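Local atomic coordinates of TBC1 domain family member 22A (Homo sapiens, PDB entry 2QFZ), a protein that may act as a GTPase-activating protein for Rab-family GTPases, and is represented here by its all-helical Rab-GAP TBC domain. Residues W292-I296 / L307-N311; H234-V240 / K300-L306; N205-Q210 / F247-N251; C262-L266 / I322-L326. All coordinates share one frame; numbering follows the deposited sequence.

Interaction 1 of 4, residues W292-I296 / L307-N311; sequences WRKEI and LFLQN
Phe308 and Trp292 form the aromatic part of this contact. The edge of the Phe308 ring points toward the face of the five-membered ring of Trp292, an offset edge-to-face pair. The two ring centroids lie 5.6 Å apart and the planes stand at 88°. The closest atoms are Phe308 CZ and Trp292 CD1, 3.9 Å apart. Phe308 reaches this place because CG lies anti to its backbone N (chi1 179°), which sends the ring out from helix 302-309. Other aromatic and loop residues complete the setting. Phe288 meets the indole edge-to-face, Trp317 meets it with its ring nearly parallel, and Pro313 touches both Trp292 and Phe308.

The contact joins two short consecutive helices of the TBC domain, 293-298 and 302-309. Trp292 is the N-cap residue of the first, and its O accepts the backbone bond from Ile296 N. The indole packs just where that helix begins.

Aliphatic contacts do the rest. Glu295 uses its CB, 3.5 Å from Phe308 CZ. Its chain bends at chi2 (96°), and the carboxylate turns back along its own segment, with Glu295 CD at the edge of the indole. Ile296 CG1 lies at the edge of the Phe308 ring. Ile296 lies across Leu309, with Ile296 CD1 4.0 Å from Leu309 CD2. Leu289 of helix 276-291 touches both of these side chains.

One polar bond braces the end of the second segment. Asn311 ND2 donates to Leu307 O at 2.6 Å, meeting a lone pair of the carbonyl oxygen within its plane.

Interaction 2 of 4, residues H234-V240 / K300-L306; sequences HLDQHEV and KDFQELL
Leu305 and His238 meet through different first torsions. Leu305 CG is anti to the backbone N (chi1 -179°), which carries CD2 toward helix 229-237. In His238, chi1 of -62° turns the imidazole back over the last helical turn, where ND1 meets His234 O. His238 CB lies 3.8 Å from Leu305 CD2. The same methyl also lies 3.6 Å from Val240 CG2, and it touches Leu235 CD2 and His234 CD2. One leucine branch is therefore held among four side chains.

A hydrogen bond fixes the rotation of the His238 ring: ND1 donates to His234 O at 2.9 Å, with that oxygen close to the ring plane. His238 N reaches the same oxygen from the opposite face of the carbonyl plane. ND1 also sits over the centre of the His234 ring. Lys300 O approaches the imidazole obliquely, 3.2 Å from His238 CD2.

A Schellman motif ends helix 229-237 here. Glu239, with positive phi, is its C-prime residue. Val240 N binds Leu235 O, and Glu239 N binds Asp236 O. The partner helix starts here, with Asp301 as N-cap: its OD2 accepts from Glu304 N.

The Phe302 ring lies beside the turn. His238 O is at its edge, 3.1 Å from Phe302 CD1. Val240 CG2 approaches the ring obliquely, 3.5 Å from Phe302 CD1. Phe245 of helix 242-251 packs on Val240, while Gln244 touches Phe302 and Leu306.

Interaction 3 of 4, residues N205-Q210 / F247-N251; sequences NYTFAQ and FRWMN
The Gln210 and Asn251 side chains meet nearly perpendicular, with their amide planes 57° apart. They pin the loop before helix 211-227 to the last turn of helix 242-251 in the TBC domain. The loop contains a type II beta turn from Thr207 to Gln210, and Gln210 is the N-cap residue of helix 211-227.

The Gln210 chain is extended beyond CG, which lets its amide reach the helix. Both N-H groups of that amide are engaged. Gln210 NE2 donates to Asn251 OD1 at 2.9 Å and to Asn205 O at 2.6 Å. Each acceptor lies almost in the amide plane, and both bonds are nearly straight. This fixes the amide flip and directs OE1 to the edge of the Phe247 ring, 3.5 Å from CZ. The amide stands steeply to that ring.

The Tyr206 ring lies against the Asn251 amide, turned 59° from it. Asn205 CB lies over one ring face, toward its rim. Asn251 OD1 sits at the ring edge, 3.4 Å from Tyr206 CE1. Asn251 ND2 turns instead to Gln148 O, so both ends of this buried amide are bonded. The phenol OH of Tyr206 donates to Asn251 O at 2.5 Å, from a position tilted 29° out of the carbonyl plane.

Interaction 4 of 4, residues C262-L266 / I322-L326; sequences CTIRL and ISLLL
Ile322 packs against Cys262, Arg265 and Leu266, one side chain meeting three. The contact is a helix-helix packing within the all-helical TBC domain, between helices 260-270 and 319-335. The short segment axes cross at -42°, with a closest approach of 10.5 Å.

The two branches of Ile322 share the work. CG1 lies 3.8 Å from Cys262 CB and also near the sulfur. CG2, anti to the backbone N, sits between Arg265 CG at 3.7 Å and Leu266 CD1 at 3.8 Å. Leu266 points across Ile322. Leu266 CD1 also reaches Leu326 CD2, at 4.0 Å, and touches Leu325 more distantly.

Arg265 and Ile322 run alongside each other, pointing opposite ways. The arginine chain bends at chi2 (53°), and the aliphatic part stays on the isoleucine while the guanidinium passes on to Leu326. Leu326 CD1 lies obliquely to the guanidinium plane.

A second shell surrounds this layer. Trp317 touches both Cys262 and Ile322. From helix 276-291, Val284 packs on Leu325 and Leu326, and Phe280 also reaches Leu326. The polar ends are bonded within their own helices. Ser323 OG is hydrogen-bonded to Asp319 O, one turn earlier. Arg265 NH1 is hydrogen-bonded to Thr269 OG1, and the same nitrogen lies 3.5 Å from Leu326 CD1.

In the fold
From the N terminus, the first segment met is 205-210. Interaction 3 closes its loop at 247-251, tying the start of helix 211-227 to helix 242-251. Segment 234-240 falls within that loop but pairs with 300-306, so interactions 2 and 3 cross. Segment 262-266 follows, and interaction 4 closes late, at 322-326, on helix 319-335. It crosses interaction 2, and its long loop encloses interaction 1. Interactions 1 and 2 alternate along the chain and share helix 302-309. They touch, with Leu309 packing on Leu235 and Val240. Interaction 3 meets interaction 1 through a weak bond from Arg248 NH2 to Gln310 O.

Interaction 1 of 4, residues W292-I296 / L307-N311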
loop_
_atom_site.group_PDB
_atom_site.type_symbol
_atom_site.label_atom_id
_atom_site.label_comp_id
_atom_site.label_asym_id
_atom_site.label_seq_id
_atom_site.Cartn_x
_atom_site.Cartn_y
_atom_site.Cartn_z
ATOM N N TRP A 292 0.860 8.494 19.376
ATOM C CA TRP A 292 1.910 8.402 20.437
ATOM C C TRP A 292 2.299 9.742 20.987
ATOM O O TRP A 292 3.451 9.957 21.372
ATOM C CB TRP A 292 3.131 7.686 19.926
ATOM C CG TRP A 292 2.912 6.216 19.824
ATOM C CD1 TRP A 292 2.969 5.284 20.847
ATOM C CD2 TRP A 292 2.593 5.503 18.656
ATOM N NE1 TRP A 292 2.708 4.041 20.365
ATOM C CE2 TRP A 292 2.467 4.144 19.017
ATOM C CE3 TRP A 292 2.381 5.877 17.337
ATOM C CZ2 TRP A 292 2.163 3.168 18.097
ATOM C CZ3 TRP A 292 2.089 4.921 16.438
ATOM C CH2 TRP A 292 1.965 3.572 16.814
ATOM N N ARG A 293 1.348 10.656 21.047
ATOM C CA ARG A 293 1.653 11.965 21.502
ATOM C C ARG A 293 2.289 11.927 22.912
ATOM O O ARG A 293 3.191 12.717 23.190
ATOM C CB ARG A 293 0.432 12.878 21.440
ATOM C CG ARG A 293 -0.749 12.483 22.299
ATOM C CD ARG A 293 -1.884 13.530 22.185
ATOM N NE ARG A 293 -1.400 14.914 22.183
ATOM C CZ ARG A 293 -1.155 15.666 23.267
ATOM N NH1 ARG A 293 -1.334 15.209 24.511
ATOM N NH2 ARG A 293 -0.720 16.910 23.099
ATOM N N LYS A 294 1.844 10.993 23.764
ATOM C CA LYS A 294 2.323 10.862 25.156
ATOM C C LYS A 294 3.801 10.504 25.217
ATOM O O LYS A 294 4.584 11.181 25.874
ATOM C CB LYS A 294 1.495 9.780 25.893
ATOM C CG LYS A 294 2.040 9.326 27.288
ATOM N N GLU A 295 4.181 9.433 24.528
ATOM C CA GLU A 295 5.580 9.052 24.411
ATOM C C GLU A 295 6.486 10.094 23.680
ATOM O O GLU A 295 7.651 10.204 24.014
ATOM C CB GLU A 295 5.692 7.697 23.720
ATOM C CG GLU A 295 5.079 6.531 24.503
ATOM C CD GLU A 295 3.647 6.165 24.102
ATOM O OE1 GLU A 295 2.824 7.063 23.801
ATOM O OE2 GLU A 295 3.348 4.942 24.104
ATOM N N ILE A 296 5.950 10.822 22.689
ATOM C CA ILE A 296 6.658 11.915 22.000
ATOM C C ILE A 296 6.986 13.070 22.951
ATOM O O ILE A 296 8.115 13.494 23.056
ATOM C CB ILE A 296 5.822 12.497 20.789
ATOM C CG1 ILE A 296 5.792 11.531 19.613
ATOM C CG2 ILE A 296 6.375 13.865 20.298
ATOM C CD1 ILE A 296 4.744 11.907 18.523
ATOM N N LEU A 307 14.712 8.231 16.706
ATOM C CA LEU A 307 14.690 6.746 16.703
ATOM C C LEU A 307 13.333 6.146 16.938
ATOM O O LEU A 307 12.987 5.198 16.267
ATOM C CB LEU A 307 15.655 6.127 17.715
ATOM C CG LEU A 307 17.124 6.237 17.287
ATOM C CD1 LEU A 307 18.003 6.276 18.548
ATOM C CD2 LEU A 307 17.563 5.109 16.322
ATOM N N PHE A 308 12.598 6.707 17.901
ATOM C CA PHE A 308 11.237 6.307 18.261
ATOM C C PHE A 308 10.256 6.530 17.082
ATOM O O PHE A 308 9.498 5.646 16.731
ATOM C CB PHE A 308 10.771 7.118 19.500
ATOM C CG PHE A 308 9.382 6.800 19.949
ATOM C CD1 PHE A 308 9.094 5.580 20.564
ATOM C CD2 PHE A 308 8.345 7.720 19.778
ATOM C CE1 PHE A 308 7.802 5.277 20.978
ATOM C CE2 PHE A 308 7.043 7.409 20.184
ATOM C CZ PHE A 308 6.789 6.172 20.810
ATOM N N LEU A 309 10.294 7.722 16.484
ATOM C CA LEU A 309 9.381 8.083 15.388
ATOM C C LEU A 309 9.625 7.198 14.149
ATOM O O LEU A 309 8.710 6.967 13.345
ATOM C CB LEU A 309 9.553 9.547 15.014
ATOM C CG LEU A 309 8.988 10.607 15.975
ATOM C CD1 LEU A 309 9.476 12.035 15.650
ATOM C CD2 LEU A 309 7.481 10.565 15.944
ATOM N N GLN A 310 10.871 6.742 14.014
ATOM C CA GLN A 310 11.295 5.870 12.932
ATOM C C GLN A 310 11.080 4.417 13.272
ATOM O O GLN A 310 11.285 3.578 12.428
ATOM C CB GLN A 310 12.778 6.092 12.627
ATOM C CG GLN A 310 13.095 7.345 11.914
ATOM C CD GLN A 310 14.592 7.557 11.695
ATOM O OE1 GLN A 310 15.428 7.011 12.418
ATOM N NE2 GLN A 310 14.931 8.383 10.706
ATOM N N ASN A 311 10.701 4.114 14.520
ATOM C CA ASN A 311 10.573 2.726 14.993
ATOM C C ASN A 311 9.411 2.589 15.949
ATOM O O ASN A 311 9.567 2.096 17.057
ATOM C CB ASN A 311 11.847 2.271 15.700
ATOM C CG ASN A 311 13.058 2.230 14.779
ATOM O OD1 ASN A 311 13.300 1.225 14.099
ATOM N ND2 ASN A 311 13.857 3.296 14.793
#

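Interaction 2 of 4, residues H234-V240 / K300-L306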
loop_
_atom_site.group_PDB
_atom_site.type_symbol
_atom_site.label_atom_id
_atom_site.label_comp_id
_atom_site.label_asym_id
_atom_site.label_seq_id
_atom_site.Cartn_x
_atom_site.Cartn_y
_atom_site.Cartn_z
ATOM N N HIS A 234 6.939 20.556 20.189
ATOM C CA HIS A 234 7.899 19.663 20.775
ATOM C C HIS A 234 8.891 19.136 19.693
ATOM O O HIS A 234 10.118 19.050 19.930
ATOM C CB HIS A 234 7.143 18.532 21.493
ATOM C CG HIS A 234 8.015 17.546 22.197
ATOM N ND1 HIS A 234 8.462 17.728 23.493
ATOM C CD2 HIS A 234 8.502 16.350 21.794
ATOM C CE1 HIS A 234 9.192 16.687 23.849
ATOM N NE2 HIS A 234 9.240 15.842 22.833
ATOM N N LEU A 235 8.393 18.805 18.502
ATOM C CA LEU A 235 9.313 18.324 17.425
ATOM C C LEU A 235 10.294 19.449 17.097
ATOM O O LEU A 235 11.485 19.214 16.985
ATOM C CB LEU A 235 8.558 17.857 16.178
ATOM C CG LEU A 235 7.709 16.606 16.382
ATOM C CD1 LEU A 235 6.880 16.322 15.166
ATOM C CD2 LEU A 235 8.524 15.404 16.742
ATOM N N ASP A 236 9.782 20.667 16.964
ATOM C CA ASP A 236 10.605 21.871 16.687
ATOM C C ASP A 236 11.585 22.150 17.802
ATOM O O ASP A 236 12.772 22.375 17.566
ATOM C CB ASP A 236 9.681 23.094 16.510
ATOM C CG ASP A 236 10.438 24.391 16.095
ATOM O OD1 ASP A 236 11.184 24.378 15.106
ATOM O OD2 ASP A 236 10.240 25.455 16.751
ATOM N N GLN A 237 11.078 22.134 19.031
ATOM C CA GLN A 237 11.915 22.314 20.236
ATOM C C GLN A 237 13.109 21.340 20.231
ATOM O O GLN A 237 14.207 21.690 20.593
ATOM C CB GLN A 237 11.021 22.145 21.488
ATOM C CG GLN A 237 11.652 22.532 22.834
ATOM C CD GLN A 237 12.126 23.997 22.874
ATOM O OE1 GLN A 237 11.474 24.899 22.334
ATOM N NE2 GLN A 237 13.267 24.224 23.503
ATOM N N HIS A 238 12.900 20.109 19.807
ATOM C CA HIS A 238 13.981 19.101 19.858
ATOM C C HIS A 238 14.638 18.818 18.498
ATOM O O HIS A 238 15.256 17.787 18.317
ATOM C CB HIS A 238 13.433 17.835 20.523
ATOM C CG HIS A 238 13.002 18.077 21.927
ATOM N ND1 HIS A 238 11.747 18.561 22.245
ATOM C CD2 HIS A 238 13.698 18.027 23.093
ATOM C CE1 HIS A 238 11.685 18.768 23.551
ATOM N NE2 HIS A 238 12.853 18.454 24.087
ATOM N N GLU A 239 14.504 19.766 17.563
ATOM C CA GLU A 239 15.183 19.746 16.273
ATOM C C GLU A 239 14.847 18.522 15.431
ATOM O O GLU A 239 15.681 18.074 14.674
ATOM C CB GLU A 239 16.720 19.818 16.465
ATOM C CG GLU A 239 17.214 21.005 17.325
ATOM C CD GLU A 239 17.279 22.311 16.559
ATOM O OE1 GLU A 239 16.906 22.322 15.363
ATOM O OE2 GLU A 239 17.713 23.328 17.147
ATOM N N VAL A 240 13.649 17.963 15.557
ATOM C CA VAL A 240 13.237 16.916 14.615
ATOM C C VAL A 240 12.385 17.549 13.528
ATOM O O VAL A 240 11.371 18.184 13.837
ATOM C CB VAL A 240 12.463 15.732 15.300
ATOM C CG1 VAL A 240 12.090 14.669 14.233
ATOM C CG2 VAL A 240 13.308 15.106 16.427
ATOM N N LYS A 300 12.746 13.767 25.412
ATOM C CA LYS A 300 13.480 15.034 25.329
ATOM C C LYS A 300 14.896 14.930 24.778
ATOM O O LYS A 300 15.550 15.944 24.620
ATOM C CB LYS A 300 13.525 15.687 26.718
ATOM C CG LYS A 300 12.159 16.039 27.200
ATOM C CD LYS A 300 12.112 16.360 28.671
ATOM C CE LYS A 300 10.750 16.985 29.005
ATOM N NZ LYS A 300 9.659 16.385 28.170
ATOM N N ASP A 301 15.378 13.724 24.482
ATOM C CA ASP A 301 16.632 13.565 23.736
ATOM C C ASP A 301 16.317 13.559 22.225
ATOM O O ASP A 301 15.452 12.813 21.810
ATOM C CB ASP A 301 17.291 12.257 24.165
ATOM C CG ASP A 301 18.613 12.019 23.482
ATOM O OD1 ASP A 301 19.568 12.793 23.730
ATOM O OD2 ASP A 301 18.695 11.053 22.693
ATOM N N PHE A 302 17.009 14.389 21.411
ATOM C CA PHE A 302 16.802 14.405 19.938
ATOM C C PHE A 302 17.012 13.036 19.282
ATOM O O PHE A 302 16.219 12.634 18.432
ATOM C CB PHE A 302 17.708 15.433 19.208
ATOM C CG PHE A 302 17.803 15.189 17.693
ATOM C CD1 PHE A 302 16.783 15.606 16.827
ATOM C CD2 PHE A 302 18.889 14.492 17.145
ATOM C CE1 PHE A 302 16.854 15.348 15.443
ATOM C CE2 PHE A 302 18.969 14.234 15.760
ATOM C CZ PHE A 302 17.956 14.664 14.909
ATOM N N GLN A 303 18.105 12.357 19.643
ATOM C CA GLN A 303 18.493 11.072 19.008
ATOM C C GLN A 303 17.451 9.967 19.248
ATOM O O GLN A 303 17.084 9.229 18.337
ATOM C CB GLN A 303 19.869 10.620 19.537
ATOM C CG GLN A 303 20.487 9.390 18.842
ATOM C CD GLN A 303 21.638 8.743 19.669
ATOM O OE1 GLN A 303 22.017 9.231 20.748
ATOM N NE2 GLN A 303 22.185 7.640 19.148
ATOM N N GLU A 304 17.004 9.841 20.488
ATOM C CA GLU A 304 15.994 8.851 20.846
ATOM C C GLU A 304 14.617 9.227 20.340
ATOM O O GLU A 304 13.827 8.341 20.068
ATOM C CB GLU A 304 15.948 8.642 22.372
ATOM C CG GLU A 304 17.168 7.959 22.938
ATOM C CD GLU A 304 16.998 7.514 24.400
ATOM O OE1 GLU A 304 17.846 6.765 24.899
ATOM O OE2 GLU A 304 16.022 7.904 25.058
ATOM N N LEU A 305 14.320 10.535 20.250
ATOM C CA LEU A 305 13.054 11.018 19.686
ATOM C C LEU A 305 12.896 10.624 18.204
ATOM O O LEU A 305 11.892 10.030 17.805
ATOM C CB LEU A 305 12.929 12.537 19.809
ATOM C CG LEU A 305 11.619 13.133 19.276
ATOM C CD1 LEU A 305 10.387 12.421 19.826
ATOM C CD2 LEU A 305 11.536 14.687 19.529
ATOM N N LEU A 306 13.894 10.967 17.409
ATOM C CA LEU A 306 13.950 10.515 16.023
ATOM C C LEU A 306 13.931 8.954 15.902
ATOM O O LEU A 306 13.171 8.432 15.123
ATOM C CB LEU A 306 15.156 11.159 15.293
ATOM C CG LEU A 306 15.313 10.847 13.802
ATOM C CD1 LEU A 306 13.960 11.031 13.061
ATOM C CD2 LEU A 306 16.371 11.666 13.186
#

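Interaction 3 of 4, residues N205-Q210 / F247-N251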
loop_
_atom_site.group_PDB
_atom_site.type_symbol
_atom_site.label_atom_id
_atom_site.label_comp_id
_atom_site.label_asym_id
_atom_site.label_seq_id
_atom_site.Cartn_x
_atom_site.Cartn_y
_atom_site.Cartn_z
ATOM N N ASN A 205 5.100 11.279 -6.650
ATOM C CA ASN A 205 5.938 10.700 -5.568
ATOM C C ASN A 205 7.254 10.152 -6.038
ATOM O O ASN A 205 8.175 10.041 -5.240
ATOM C CB ASN A 205 5.196 9.572 -4.818
ATOM C CG ASN A 205 4.178 10.092 -3.845
ATOM O OD1 ASN A 205 3.862 11.271 -3.855
ATOM N ND2 ASN A 205 3.668 9.211 -2.984
ATOM N N TYR A 206 7.341 9.800 -7.321
ATOM C CA TYR A 206 8.443 8.982 -7.827
ATOM C C TYR A 206 9.144 9.513 -9.092
ATOM O O TYR A 206 10.067 8.879 -9.573
ATOM C CB TYR A 206 7.987 7.533 -8.026
ATOM C CG TYR A 206 7.413 6.923 -6.755
ATOM C CD1 TYR A 206 8.238 6.666 -5.642
ATOM C CD2 TYR A 206 6.066 6.640 -6.636
ATOM C CE1 TYR A 206 7.703 6.129 -4.450
ATOM C CE2 TYR A 206 5.537 6.091 -5.453
ATOM C CZ TYR A 206 6.364 5.836 -4.384
ATOM O OH TYR A 206 5.830 5.338 -3.235
ATOM N N THR A 207 8.745 10.681 -9.568
ATOM C CA THR A 207 9.534 11.389 -10.539
ATOM C C THR A 207 10.850 11.947 -9.923
ATOM O O THR A 207 11.113 11.787 -8.704
ATOM C CB THR A 207 8.672 12.440 -11.297
ATOM O OG1 THR A 207 8.036 13.374 -10.382
ATOM C CG2 THR A 207 7.604 11.701 -12.106
ATOM N N PHE A 208 11.695 12.515 -10.790
ATOM C CA PHE A 208 12.983 13.129 -10.418
ATOM C C PHE A 208 12.864 14.060 -9.208
ATOM O O PHE A 208 12.101 15.033 -9.240
ATOM C CB PHE A 208 13.542 13.916 -11.620
ATOM C CG PHE A 208 14.963 14.357 -11.448
ATOM C CD1 PHE A 208 15.998 13.454 -11.597
ATOM C CD2 PHE A 208 15.261 15.668 -11.129
ATOM C CE1 PHE A 208 17.300 13.845 -11.430
ATOM C CE2 PHE A 208 16.570 16.074 -10.961
ATOM C CZ PHE A 208 17.593 15.171 -11.111
ATOM N N ALA A 209 13.604 13.754 -8.137
ATOM C CA ALA A 209 13.563 14.564 -6.909
ATOM C C ALA A 209 12.287 14.381 -6.090
ATOM O O ALA A 209 12.069 15.109 -5.109
ATOM C CB ALA A 209 13.736 16.072 -7.241
ATOM N N GLN A 210 11.430 13.461 -6.525
ATOM C CA GLN A 210 10.239 13.017 -5.798
ATOM C C GLN A 210 9.404 14.134 -5.171
ATOM O O GLN A 210 9.186 14.114 -3.957
ATOM C CB GLN A 210 10.663 12.028 -4.717
ATOM C CG GLN A 210 11.321 10.780 -5.270
ATOM C CD GLN A 210 11.352 9.667 -4.270
ATOM O OE1 GLN A 210 12.410 9.284 -3.783
ATOM N NE2 GLN A 210 10.192 9.151 -3.942
ATOM N N PHE A 247 9.357 11.030 5.467
ATOM C CA PHE A 247 9.731 10.665 4.097
ATOM C C PHE A 247 9.406 9.199 3.832
ATOM O O PHE A 247 8.774 8.873 2.837
ATOM C CB PHE A 247 11.231 10.858 3.800
ATOM C CG PHE A 247 11.586 10.612 2.338
ATOM C CD1 PHE A 247 11.546 11.653 1.420
ATOM C CD2 PHE A 247 11.911 9.335 1.879
ATOM C CE1 PHE A 247 11.861 11.433 0.048
ATOM C CE2 PHE A 247 12.195 9.107 0.528
ATOM C CZ PHE A 247 12.174 10.154 -0.382
ATOM N N ARG A 248 9.818 8.329 4.738
ATOM C CA ARG A 248 9.500 6.896 4.639
ATOM C C ARG A 248 7.999 6.577 4.760
ATOM O O ARG A 248 7.503 5.655 4.148
ATOM C CB ARG A 248 10.289 6.121 5.673
ATOM C CG ARG A 248 10.619 4.702 5.225
ATOM C CD ARG A 248 11.661 4.084 6.123
ATOM N NE ARG A 248 11.131 3.840 7.454
ATOM C CZ ARG A 248 11.873 3.463 8.499
ATOM N NH1 ARG A 248 13.192 3.316 8.391
ATOM N NH2 ARG A 248 11.303 3.260 9.658
ATOM N N TRP A 249 7.278 7.342 5.560
ATOM C CA TRP A 249 5.856 7.127 5.753
ATOM C C TRP A 249 5.136 7.373 4.401
ATOM O O TRP A 249 4.151 6.732 4.122
ATOM C CB TRP A 249 5.280 8.108 6.827
ATOM C CG TRP A 249 5.764 7.914 8.303
ATOM C CD1 TRP A 249 6.787 7.156 8.724
ATOM C CD2 TRP A 249 5.214 8.534 9.489
ATOM N NE1 TRP A 249 6.937 7.250 10.092
ATOM C CE2 TRP A 249 5.971 8.096 10.576
ATOM C CE3 TRP A 249 4.115 9.384 9.725
ATOM C CZ2 TRP A 249 5.711 8.503 11.877
ATOM C CZ3 TRP A 249 3.837 9.776 11.037
ATOM C CH2 TRP A 249 4.638 9.338 12.089
ATOM N N MET A 250 5.594 8.351 3.615
ATOM C CA MET A 250 4.949 8.688 2.304
ATOM C C MET A 250 5.443 7.789 1.176
ATOM O O MET A 250 4.653 7.270 0.421
ATOM C CB MET A 250 5.230 10.132 1.883
ATOM C CG MET A 250 4.708 11.175 2.855
ATOM S SD MET A 250 3.019 10.896 3.363
ATOM C CE MET A 250 2.806 12.205 4.565
ATOM N N ASN A 251 6.760 7.634 1.100
ATOM C CA ASN A 251 7.470 6.852 0.083
ATOM C C ASN A 251 7.077 5.365 0.056
ATOM O O ASN A 251 6.929 4.761 -1.022
ATOM C CB ASN A 251 8.982 6.982 0.347
ATOM C CG ASN A 251 9.822 6.478 -0.809
ATOM O OD1 ASN A 251 9.810 7.071 -1.915
ATOM N ND2 ASN A 251 10.568 5.392 -0.564
#

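Interaction 4 of 4, residues C262-L266 / I322-L326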
loop_
_atom_site.group_PDB
_atom_site.type_symbol
_atom_site.label_atom_id
_atom_site.label_comp_id
_atom_site.label_asym_id
_atom_site.label_seq_id
_atom_site.Cartn_x
_atom_site.Cartn_y
_atom_site.Cartn_z
ATOM N N CYS A 262 -1.393 -5.401 8.905
ATOM C CA CYS A 262 -1.993 -4.089 9.102
ATOM C C CYS A 262 -2.120 -3.282 7.795
ATOM O O CYS A 262 -3.095 -2.565 7.601
ATOM C CB CYS A 262 -1.192 -3.310 10.158
ATOM S SG CYS A 262 -1.330 -4.096 11.766
ATOM N N THR A 263 -1.113 -3.361 6.942
ATOM C CA THR A 263 -1.105 -2.612 5.661
ATOM C C THR A 263 -2.304 -3.147 4.801
ATOM O O THR A 263 -3.036 -2.385 4.183
ATOM C CB THR A 263 0.243 -2.795 4.921
ATOM O OG1 THR A 263 1.322 -2.158 5.650
ATOM C CG2 THR A 263 0.199 -2.252 3.426
ATOM N N ILE A 264 -2.530 -4.456 4.834
ATOM C CA ILE A 264 -3.603 -5.054 4.036
ATOM C C ILE A 264 -4.939 -4.476 4.486
ATOM O O ILE A 264 -5.736 -4.030 3.684
ATOM C CB ILE A 264 -3.549 -6.640 4.068
ATOM C CG1 ILE A 264 -2.374 -7.091 3.251
ATOM C CG2 ILE A 264 -4.896 -7.249 3.582
ATOM C CD1 ILE A 264 -1.956 -8.594 3.386
ATOM N N ARG A 265 -5.168 -4.413 5.795
ATOM C CA ARG A 265 -6.387 -3.835 6.298
ATOM C C ARG A 265 -6.597 -2.329 5.943
ATOM O O ARG A 265 -7.679 -1.900 5.476
ATOM C CB ARG A 265 -6.470 -4.091 7.801
ATOM C CG ARG A 265 -7.640 -3.480 8.494
ATOM C CD ARG A 265 -9.011 -3.825 7.870
ATOM N NE ARG A 265 -10.004 -3.017 8.518
ATOM C CZ ARG A 265 -10.401 -1.818 8.124
ATOM N NH1 ARG A 265 -9.968 -1.261 6.993
ATOM N NH2 ARG A 265 -11.286 -1.166 8.868
ATOM N N LEU A 266 -5.561 -1.551 6.199
ATOM C CA LEU A 266 -5.442 -0.168 5.806
ATOM C C LEU A 266 -5.788 0.034 4.322
ATOM O O LEU A 266 -6.553 0.962 3.978
ATOM C CB LEU A 266 -4.009 0.289 6.093
ATOM C CG LEU A 266 -3.669 1.719 6.546
ATOM C CD1 LEU A 266 -4.273 2.090 7.891
ATOM C CD2 LEU A 266 -2.089 1.905 6.577
ATOM N N ILE A 322 -5.793 -0.725 13.847
ATOM C CA ILE A 322 -6.019 -0.097 12.548
ATOM C C ILE A 322 -7.373 0.582 12.381
ATOM O O ILE A 322 -7.426 1.686 11.827
ATOM C CB ILE A 322 -5.774 -1.106 11.404
ATOM C CG1 ILE A 322 -4.308 -1.514 11.407
ATOM C CG2 ILE A 322 -6.127 -0.484 10.028
ATOM C CD1 ILE A 322 -3.312 -0.289 11.158
ATOM N N SER A 323 -8.452 -0.059 12.852
ATOM C CA SER A 323 -9.801 0.526 12.838
ATOM C C SER A 323 -9.849 1.821 13.621
ATOM O O SER A 323 -10.474 2.790 13.191
ATOM C CB SER A 323 -10.862 -0.433 13.450
ATOM O OG SER A 323 -10.721 -1.745 12.930
ATOM N N LEU A 324 -9.201 1.838 14.778
ATOM C CA LEU A 324 -9.077 3.079 15.556
ATOM C C LEU A 324 -8.296 4.151 14.805
ATOM O O LEU A 324 -8.762 5.281 14.684
ATOM C CB LEU A 324 -8.425 2.795 16.907
ATOM C CG LEU A 324 -9.317 2.018 17.885
ATOM N N LEU A 325 -7.130 3.795 14.257
ATOM C CA LEU A 325 -6.340 4.743 13.477
ATOM C C LEU A 325 -7.170 5.360 12.329
ATOM O O LEU A 325 -7.168 6.596 12.088
ATOM C CB LEU A 325 -5.069 4.055 12.954
ATOM C CG LEU A 325 -4.010 4.895 12.244
ATOM C CD1 LEU A 325 -3.441 5.944 13.243
ATOM C CD2 LEU A 325 -2.914 4.005 11.647
ATOM N N LEU A 326 -7.927 4.523 11.635
ATOM C CA LEU A 326 -8.728 5.021 10.518
ATOM C C LEU A 326 -9.885 5.915 10.979
ATOM O O LEU A 326 -10.248 6.889 10.276
ATOM C CB LEU A 326 -9.243 3.859 9.661
ATOM C CG LEU A 326 -8.220 3.121 8.800
ATOM C CD1 LEU A 326 -8.787 1.732 8.240
ATOM C CD2 LEU A 326 -7.741 4.011 7.661
#